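Local coordinates for probable 2-dehydro-3-deoxygalactonokinase DgoK1 (Sinorhizobium meliloti, PDB 3T69), which probably phosphorylates 2-dehydro-3-deoxy-D-galactonate with ATP in the DeLey-Doudoroff breakdown of galactose, at residues 67-72 and 106-111; 89-94 and 156-161; 121-126 and 164-169. All coordinates share one frame; numbering follows the deposited sequence.

Contact 1: 67-72 and 106-111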
# COMPACT_ATOMS: atom_id res chain seq x y z
N ILE B 67 -32.56 11.88 -16.85
CA ILE B 67 -31.60 11.28 -15.91
C ILE B 67 -30.31 12.07 -15.89
O ILE B 67 -29.69 12.31 -16.92
CB ILE B 67 -31.26 9.84 -16.28
CG1 ILE B 67 -32.53 9.09 -16.69
CG2 ILE B 67 -30.55 9.15 -15.16
CD1 ILE B 67 -32.49 7.60 -16.37
N ILE B 68 -29.90 12.45 -14.68
CA ILE B 68 -28.67 13.15 -14.44
C ILE B 68 -27.79 12.25 -13.56
O ILE B 68 -28.23 11.75 -12.52
CB ILE B 68 -28.95 14.51 -13.83
CG1 ILE B 68 -27.68 15.35 -13.73
CG2 ILE B 68 -29.67 14.36 -12.53
CD1 ILE B 68 -27.02 15.62 -15.11
N ILE B 69 -26.57 12.02 -14.03
CA ILE B 69 -25.67 11.06 -13.42
C ILE B 69 -24.30 11.65 -13.21
O ILE B 69 -23.73 12.24 -14.13
CB ILE B 69 -25.46 9.83 -14.29
CG1 ILE B 69 -26.79 9.31 -14.84
CG2 ILE B 69 -24.71 8.82 -13.50
CD1 ILE B 69 -26.66 8.05 -15.73
N CYS B 70 -23.77 11.48 -12.01
CA CYS B 70 -22.42 11.88 -11.70
C CYS B 70 -21.59 10.61 -11.39
O CYS B 70 -22.16 9.54 -11.18
CB CYS B 70 -22.43 12.87 -10.52
SG CYS B 70 -22.84 12.15 -8.91
N GLY B 71 -20.26 10.74 -11.36
CA GLY B 71 -19.38 9.65 -10.92
C GLY B 71 -18.69 8.86 -12.02
O GLY B 71 -18.61 9.27 -13.17
N MET B 72 -18.20 7.69 -11.65
CA MET B 72 -17.40 6.88 -12.54
C MET B 72 -18.21 6.34 -13.72
O MET B 72 -17.70 5.64 -14.60
CB MET B 72 -16.72 5.75 -11.76
CG MET B 72 -15.63 6.20 -10.82
SD MET B 72 -14.23 7.09 -11.52
CE MET B 72 -13.93 8.04 -10.05
N ARG B 106 -35.27 9.03 -23.48
CA ARG B 106 -34.94 9.95 -22.39
C ARG B 106 -33.67 10.67 -22.58
O ARG B 106 -32.77 10.19 -23.29
CB ARG B 106 -34.89 9.29 -21.01
CG ARG B 106 -34.90 7.79 -20.99
CD ARG B 106 -34.76 7.37 -19.58
NE ARG B 106 -35.64 6.24 -19.28
CZ ARG B 106 -36.70 6.30 -18.47
NH1 ARG B 106 -37.05 7.45 -17.88
NH2 ARG B 106 -37.40 5.18 -18.25
N ASP B 107 -33.64 11.85 -21.96
CA ASP B 107 -32.53 12.75 -22.00
C ASP B 107 -31.62 12.40 -20.83
O ASP B 107 -31.87 12.78 -19.69
CB ASP B 107 -33.00 14.19 -21.94
CG ASP B 107 -31.86 15.19 -21.97
OD1 ASP B 107 -30.71 14.86 -21.59
OD2 ASP B 107 -32.08 16.34 -22.34
N ILE B 108 -30.57 11.65 -21.13
CA ILE B 108 -29.62 11.12 -20.15
C ILE B 108 -28.32 11.88 -20.31
O ILE B 108 -27.70 11.84 -21.38
CB ILE B 108 -29.35 9.59 -20.39
CG1 ILE B 108 -30.64 8.81 -20.49
CG2 ILE B 108 -28.48 9.00 -19.29
CD1 ILE B 108 -30.46 7.30 -20.38
N ARG B 109 -27.89 12.57 -19.25
CA ARG B 109 -26.59 13.22 -19.21
C ARG B 109 -25.73 12.72 -18.05
O ARG B 109 -26.26 12.42 -16.96
CB ARG B 109 -26.76 14.72 -19.03
CG ARG B 109 -27.96 15.29 -19.73
CD ARG B 109 -27.54 16.08 -20.93
NE ARG B 109 -28.67 16.60 -21.69
CZ ARG B 109 -28.87 17.89 -21.92
NH1 ARG B 109 -28.05 18.80 -21.43
NH2 ARG B 109 -29.91 18.26 -22.64
N ILE B 110 -24.42 12.71 -18.27
CA ILE B 110 -23.41 12.49 -17.23
C ILE B 110 -22.53 13.72 -17.05
O ILE B 110 -22.02 14.26 -18.03
CB ILE B 110 -22.42 11.38 -17.59
CG1 ILE B 110 -23.15 10.15 -18.08
CG2 ILE B 110 -21.55 11.07 -16.38
CD1 ILE B 110 -22.39 8.86 -17.85
N LEU B 111 -22.33 14.12 -15.79
CA LEU B 111 -21.44 15.23 -15.41
C LEU B 111 -19.91 14.97 -15.53
O LEU B 111 -19.39 13.93 -15.18
CB LEU B 111 -21.78 15.69 -13.97
CG LEU B 111 -23.29 15.96 -13.70
CD1 LEU B 111 -23.63 16.26 -12.24
CD2 LEU B 111 -23.80 17.09 -14.58
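In the mixed sheet that includes the N-terminal strands, Ile67, Ile68 and Ile69 of strand 67-71 pair in parallel with Ile108, Arg109 and Ile110, axes 4.9 Å apart and inclined by 20°. Four backbone bonds hold the register: Ile67 N to Asp107 O, Arg109 N to Ile67 O, Ile69 N to Arg109 O and Leu111 N to Ile69 O. Ile67, Ile69, Ile108 and Ile110 share one face, where Ile69 CD1 meets the CG2 branch of Ile108 at 4.1 Å; Leu52 of helix 50-58 packs on Ile67 and Ile69. On the other face Ile68 holds CG1 anti to its N (chi1 -173°), which carries CD1 across to Leu111 CD2 at 3.6 Å and onto CB of Arg109 at 4.0 Å. Beyond CB, Arg109 bends at chi2 and grips Asp107 side-on, NE to OD1 at 2.7 Å and NH2 to OD2 at 2.9 Å, both through syn lone pairs. With an alanine in place of Arg109, the Asp107 carboxylate would probably lose its charged mate and keep Trp306 NE1 as a neutral partner. Strand 67-71 also runs parallel to 9-14, first strand of the hairpin 9-24, as in the ribonuclease H-like core of ASKHA kinases.

Contact 2: 89-94 and 156-161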
# COMPACT_ATOMS: atom_id res chain seq x y z
N ALA B 89 -11.80 25.88 -11.18
CA ALA B 89 -12.98 25.70 -11.94
C ALA B 89 -14.10 26.22 -11.10
O ALA B 89 -14.21 25.89 -9.89
CB ALA B 89 -13.20 24.22 -12.24
N ALA B 90 -14.95 27.03 -11.72
CA ALA B 90 -16.17 27.47 -11.06
C ALA B 90 -17.16 26.30 -11.06
O ALA B 90 -17.51 25.76 -12.11
CB ALA B 90 -16.75 28.69 -11.81
N LEU B 91 -17.62 25.92 -9.88
CA LEU B 91 -18.65 24.86 -9.75
C LEU B 91 -19.86 25.03 -10.65
O LEU B 91 -20.48 24.05 -11.02
CB LEU B 91 -19.15 24.82 -8.32
CG LEU B 91 -18.40 24.02 -7.22
CD1 LEU B 91 -17.18 23.29 -7.73
CD2 LEU B 91 -18.08 24.88 -5.99
N ALA B 92 -20.21 26.26 -10.98
CA ALA B 92 -21.36 26.54 -11.83
C ALA B 92 -21.15 26.17 -13.30
O ALA B 92 -22.11 26.16 -14.08
CB ALA B 92 -21.79 28.03 -11.68
N GLU B 93 -19.90 25.86 -13.68
CA GLU B 93 -19.58 25.44 -15.06
C GLU B 93 -20.00 23.98 -15.29
O GLU B 93 -20.21 23.57 -16.43
CB GLU B 93 -18.09 25.48 -15.35
CG GLU B 93 -17.28 26.79 -15.30
CD GLU B 93 -15.77 26.49 -15.71
OE1 GLU B 93 -14.78 26.84 -14.97
OE2 GLU B 93 -15.60 25.84 -16.78
N ILE B 94 -20.14 23.20 -14.23
CA ILE B 94 -20.27 21.74 -14.37
C ILE B 94 -21.44 21.28 -15.22
O ILE B 94 -21.23 20.55 -16.18
CB ILE B 94 -20.27 20.99 -13.01
CG1 ILE B 94 -18.93 21.09 -12.33
CG2 ILE B 94 -20.66 19.50 -13.15
CD1 ILE B 94 -19.01 20.70 -10.86
N VAL B 156 -9.75 19.30 -0.72
CA VAL B 156 -10.08 20.35 -1.70
C VAL B 156 -10.00 21.80 -1.16
O VAL B 156 -10.59 22.11 -0.12
CB VAL B 156 -11.47 20.07 -2.28
CG1 VAL B 156 -11.78 20.97 -3.47
CG2 VAL B 156 -11.59 18.62 -2.66
N ARG B 157 -9.26 22.67 -1.82
CA ARG B 157 -9.27 24.06 -1.46
C ARG B 157 -10.42 24.73 -2.24
O ARG B 157 -10.32 24.94 -3.47
CB ARG B 157 -7.91 24.79 -1.72
CG ARG B 157 -6.62 23.89 -1.77
CD ARG B 157 -5.22 24.64 -1.77
NE ARG B 157 -5.18 26.00 -2.36
CZ ARG B 157 -4.68 26.33 -3.56
NH1 ARG B 157 -4.18 25.40 -4.38
NH2 ARG B 157 -4.71 27.62 -3.95
N LEU B 158 -11.49 25.07 -1.51
CA LEU B 158 -12.71 25.70 -2.04
C LEU B 158 -12.81 27.20 -1.72
O LEU B 158 -12.55 27.60 -0.59
CB LEU B 158 -13.92 24.96 -1.49
CG LEU B 158 -15.30 25.36 -1.98
CD1 LEU B 158 -15.36 25.47 -3.53
CD2 LEU B 158 -16.32 24.35 -1.47
N ALA B 159 -13.09 28.04 -2.69
CA ALA B 159 -13.31 29.44 -2.40
C ALA B 159 -14.34 30.06 -3.30
O ALA B 159 -14.09 30.21 -4.47
CB ALA B 159 -12.04 30.19 -2.54
N ASP B 160 -15.44 30.56 -2.76
CA ASP B 160 -16.43 31.21 -3.60
C ASP B 160 -17.02 30.41 -4.73
O ASP B 160 -17.07 30.88 -5.85
CB ASP B 160 -15.85 32.48 -4.22
CG ASP B 160 -15.16 33.37 -3.23
OD1 ASP B 160 -15.49 33.32 -2.04
OD2 ASP B 160 -14.28 34.12 -3.64
N ASP B 161 -17.42 29.18 -4.49
CA ASP B 161 -17.96 28.39 -5.58
C ASP B 161 -16.87 28.17 -6.62
O ASP B 161 -17.11 28.10 -7.79
CB ASP B 161 -19.14 29.09 -6.23
CG ASP B 161 -20.34 29.26 -5.29
OD1 ASP B 161 -20.16 29.33 -4.06
OD2 ASP B 161 -21.47 29.37 -5.78
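Leu91 and Asp161 meet where the short edge strand 89-90 reaches the turn of the beta-hairpin formed by strands 153-159 and 162-169, at the margin of the second mixed sheet of this ASKHA-type fold. One hydrogen bond joins the segments: Leu91 N donates a hydrogen bond to Asp161 O at 3.1 Å, approaching from above the carbonyl plane, 42° out of it. CA of Ala90 lies 3.5 Å from the same oxygen and adds a CA-H...O contact. The Leu91 side chain reaches across with one branch. With CG turned beside its own backbone N (chi1 -84°), CD2 lies against the turn backbone, 3.5 Å from Asp161 CA, and also touches CD1 of Leu158 at 3.7 Å. Leu158 sends its chain in from the strand, so the two leucines meet methyl to methyl.

Asp160 and Asp161 both adopt left-handed helical backbone angles, which turn the chain tightly between the hairpin strands and present the Asp161 carbonyl to Leu91. Farther out, Ala89 shares a backbone hydrogen bond with Val163, placing strand 89-90 beside strand 162-169, while Ala136 of helix 128-139 packs against both Leu91 and Asp161. The contact residues themselves sit in a type I turn, with Leu91 and Ala92 at its corners, closed by Glu93 N on Ala90 O at 2.9 Å. The Glu93 side chain curls back over this turn as well: its OE1 accepts a long hydrogen bond of 3.3 Å from Ala90 N, met on the anti side of the carboxylate.

Contact 3: 121-126 and 164-169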
# COMPACT_ATOMS: atom_id res chain seq x y z
N HIS B 121 2.13 17.00 -9.37
CA HIS B 121 0.76 17.08 -8.79
C HIS B 121 -0.41 16.91 -9.77
O HIS B 121 -1.45 17.52 -9.58
CB HIS B 121 0.55 18.36 -7.98
CG HIS B 121 1.70 18.72 -7.09
ND1 HIS B 121 2.16 17.89 -6.08
CD2 HIS B 121 2.51 19.82 -7.08
CE1 HIS B 121 3.19 18.48 -5.47
NE2 HIS B 121 3.42 19.65 -6.06
N PRO B 122 -0.27 16.05 -10.81
CA PRO B 122 -1.49 15.75 -11.60
C PRO B 122 -2.56 15.16 -10.73
O PRO B 122 -2.26 14.35 -9.86
CB PRO B 122 -1.00 14.65 -12.57
CG PRO B 122 0.22 14.04 -11.95
CD PRO B 122 0.88 15.19 -11.22
N ASP B 123 -3.81 15.53 -10.93
CA ASP B 123 -4.89 14.98 -10.09
C ASP B 123 -6.29 14.97 -10.69
O ASP B 123 -6.62 15.73 -11.61
CB ASP B 123 -4.94 15.62 -8.71
CG ASP B 123 -5.21 14.60 -7.62
OD1 ASP B 123 -5.92 13.61 -7.84
OD2 ASP B 123 -4.67 14.78 -6.53
N VAL B 124 -7.12 14.09 -10.18
CA VAL B 124 -8.33 13.75 -10.90
C VAL B 124 -9.48 13.43 -9.97
O VAL B 124 -9.28 12.93 -8.87
CB VAL B 124 -7.97 12.63 -11.88
CG1 VAL B 124 -8.69 11.29 -11.57
CG2 VAL B 124 -8.05 13.14 -13.29
N MET B 125 -10.69 13.80 -10.35
CA MET B 125 -11.85 13.57 -9.46
C MET B 125 -13.04 13.43 -10.35
O MET B 125 -13.22 14.20 -11.27
CB MET B 125 -12.01 14.66 -8.38
CG MET B 125 -13.07 15.76 -8.58
SD MET B 125 -13.47 16.88 -7.16
CE MET B 125 -11.84 17.31 -6.63
N ARG B 126 -13.77 12.35 -10.14
CA ARG B 126 -14.98 12.10 -10.89
C ARG B 126 -16.15 11.76 -9.89
O ARG B 126 -16.30 10.61 -9.46
CB ARG B 126 -14.66 10.97 -11.88
CG ARG B 126 -15.30 11.09 -13.20
CD ARG B 126 -14.98 9.97 -14.18
NE ARG B 126 -13.96 10.35 -15.16
CZ ARG B 126 -14.08 11.30 -16.10
NH1 ARG B 126 -15.19 12.00 -16.23
NH2 ARG B 126 -13.06 11.53 -16.94
N GLU B 164 -9.97 25.55 -6.18
CA GLU B 164 -8.68 26.17 -6.51
C GLU B 164 -7.65 25.10 -6.87
O GLU B 164 -6.77 25.33 -7.71
CB GLU B 164 -8.16 27.03 -5.34
CG GLU B 164 -8.79 28.43 -5.22
CD GLU B 164 -8.48 29.31 -6.43
OE1 GLU B 164 -7.27 29.40 -6.78
OE2 GLU B 164 -9.43 29.90 -7.03
N GLY B 165 -7.78 23.95 -6.21
CA GLY B 165 -6.86 22.83 -6.35
C GLY B 165 -7.35 21.72 -5.45
O GLY B 165 -8.28 21.91 -4.62
N PHE B 166 -6.74 20.54 -5.59
CA PHE B 166 -7.02 19.44 -4.71
C PHE B 166 -5.98 18.32 -4.71
O PHE B 166 -5.08 18.32 -5.56
CB PHE B 166 -8.38 18.89 -5.05
CG PHE B 166 -8.48 18.31 -6.41
CD1 PHE B 166 -8.67 19.14 -7.52
CD2 PHE B 166 -8.43 16.93 -6.58
CE1 PHE B 166 -8.81 18.59 -8.81
CE2 PHE B 166 -8.56 16.36 -7.85
CZ PHE B 166 -8.75 17.19 -8.98
N SER B 167 -6.12 17.37 -3.79
CA SER B 167 -5.18 16.28 -3.60
C SER B 167 -5.87 14.95 -3.27
O SER B 167 -6.56 14.84 -2.25
CB SER B 167 -4.27 16.62 -2.42
OG SER B 167 -3.32 17.62 -2.78
N THR B 168 -5.69 13.93 -4.10
CA THR B 168 -6.15 12.59 -3.74
C THR B 168 -5.14 11.93 -2.83
O THR B 168 -3.91 12.21 -2.91
CB THR B 168 -6.27 11.76 -4.96
OG1 THR B 168 -7.08 12.48 -5.88
CG2 THR B 168 -6.94 10.40 -4.67
N PHE B 169 -5.64 11.05 -1.95
CA PHE B 169 -4.84 10.16 -1.16
C PHE B 169 -5.58 8.86 -1.27
O PHE B 169 -6.80 8.84 -1.09
CB PHE B 169 -4.82 10.62 0.28
CG PHE B 169 -3.93 11.83 0.53
CD1 PHE B 169 -2.60 11.67 0.86
CD2 PHE B 169 -4.43 13.12 0.43
CE1 PHE B 169 -1.78 12.77 1.09
CE2 PHE B 169 -3.63 14.21 0.66
CZ PHE B 169 -2.28 14.02 1.00
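Strand 123-125 crosses strand 164-169 almost at a right angle (86°), the axes 6.8 Å apart, so that side chains rather than strand pairing join the two mixed sheets of this ASKHA-type kinase. Asp123 carries the polar half. Its OD2 accepts the backbone N-H of Thr168 at 2.8 Å in a straight bond (164°) arriving from the syn side, somewhat out of the carboxylate plane. OD1 uses its anti lone pair for Val124 N at 2.7 Å; Thr168 OG1 also donates to OD1, although the position of that hydroxyl is doubtful. With a backbone N-H on each oxygen, the carboxylate is fixed in its rotation. Phe220 of the second subunit packs on both Asp123 and Thr168, which places this pair at the subunit interface.

The apolar half is a Met-aromatic contact. Phe166 holds its ring carbon CG between the backbone N and the carbonyl carbon (chi1 64°), which brings the ring against strand 123-125; its CE2 lies 3.8 Å from Asp123 CB, and Val124 CA stands at the ring edge. Gln116 also ties the sheets together, pairing through its backbone with Asp123 and accepting a hydrogen bond from Phe166 N at its OE1. Over one ring face comes Met125, bent at chi3: SD stands above the ring 5.0 Å from its centroid, and the CE methyl forms a CH-pi contact, centred over the ring at 3.4 Å.

Contact 1 lies within the first mixed sheet and contact 2 at the margin of the second; contact 3 bridges the two. Contacts 2 and 3 have centres about 13 Å apart and share the hairpin of strands 153-159 and 162-169, where Arg157 O and Glu164 N lie 2.8 Å apart, probably hydrogen-bonded. Contact 1 is more distant, its centre about 20 Å from that of contact 2 and 22 Å from that of contact 3, yet Leu111 CB touches Ile94 CG2 at 4.1 Å and Met72 packs on Arg126. In ASKHA kinases the domains built on two such sheets flank the nucleotide cleft, and contact 3 is where side chains of the two sheets meet.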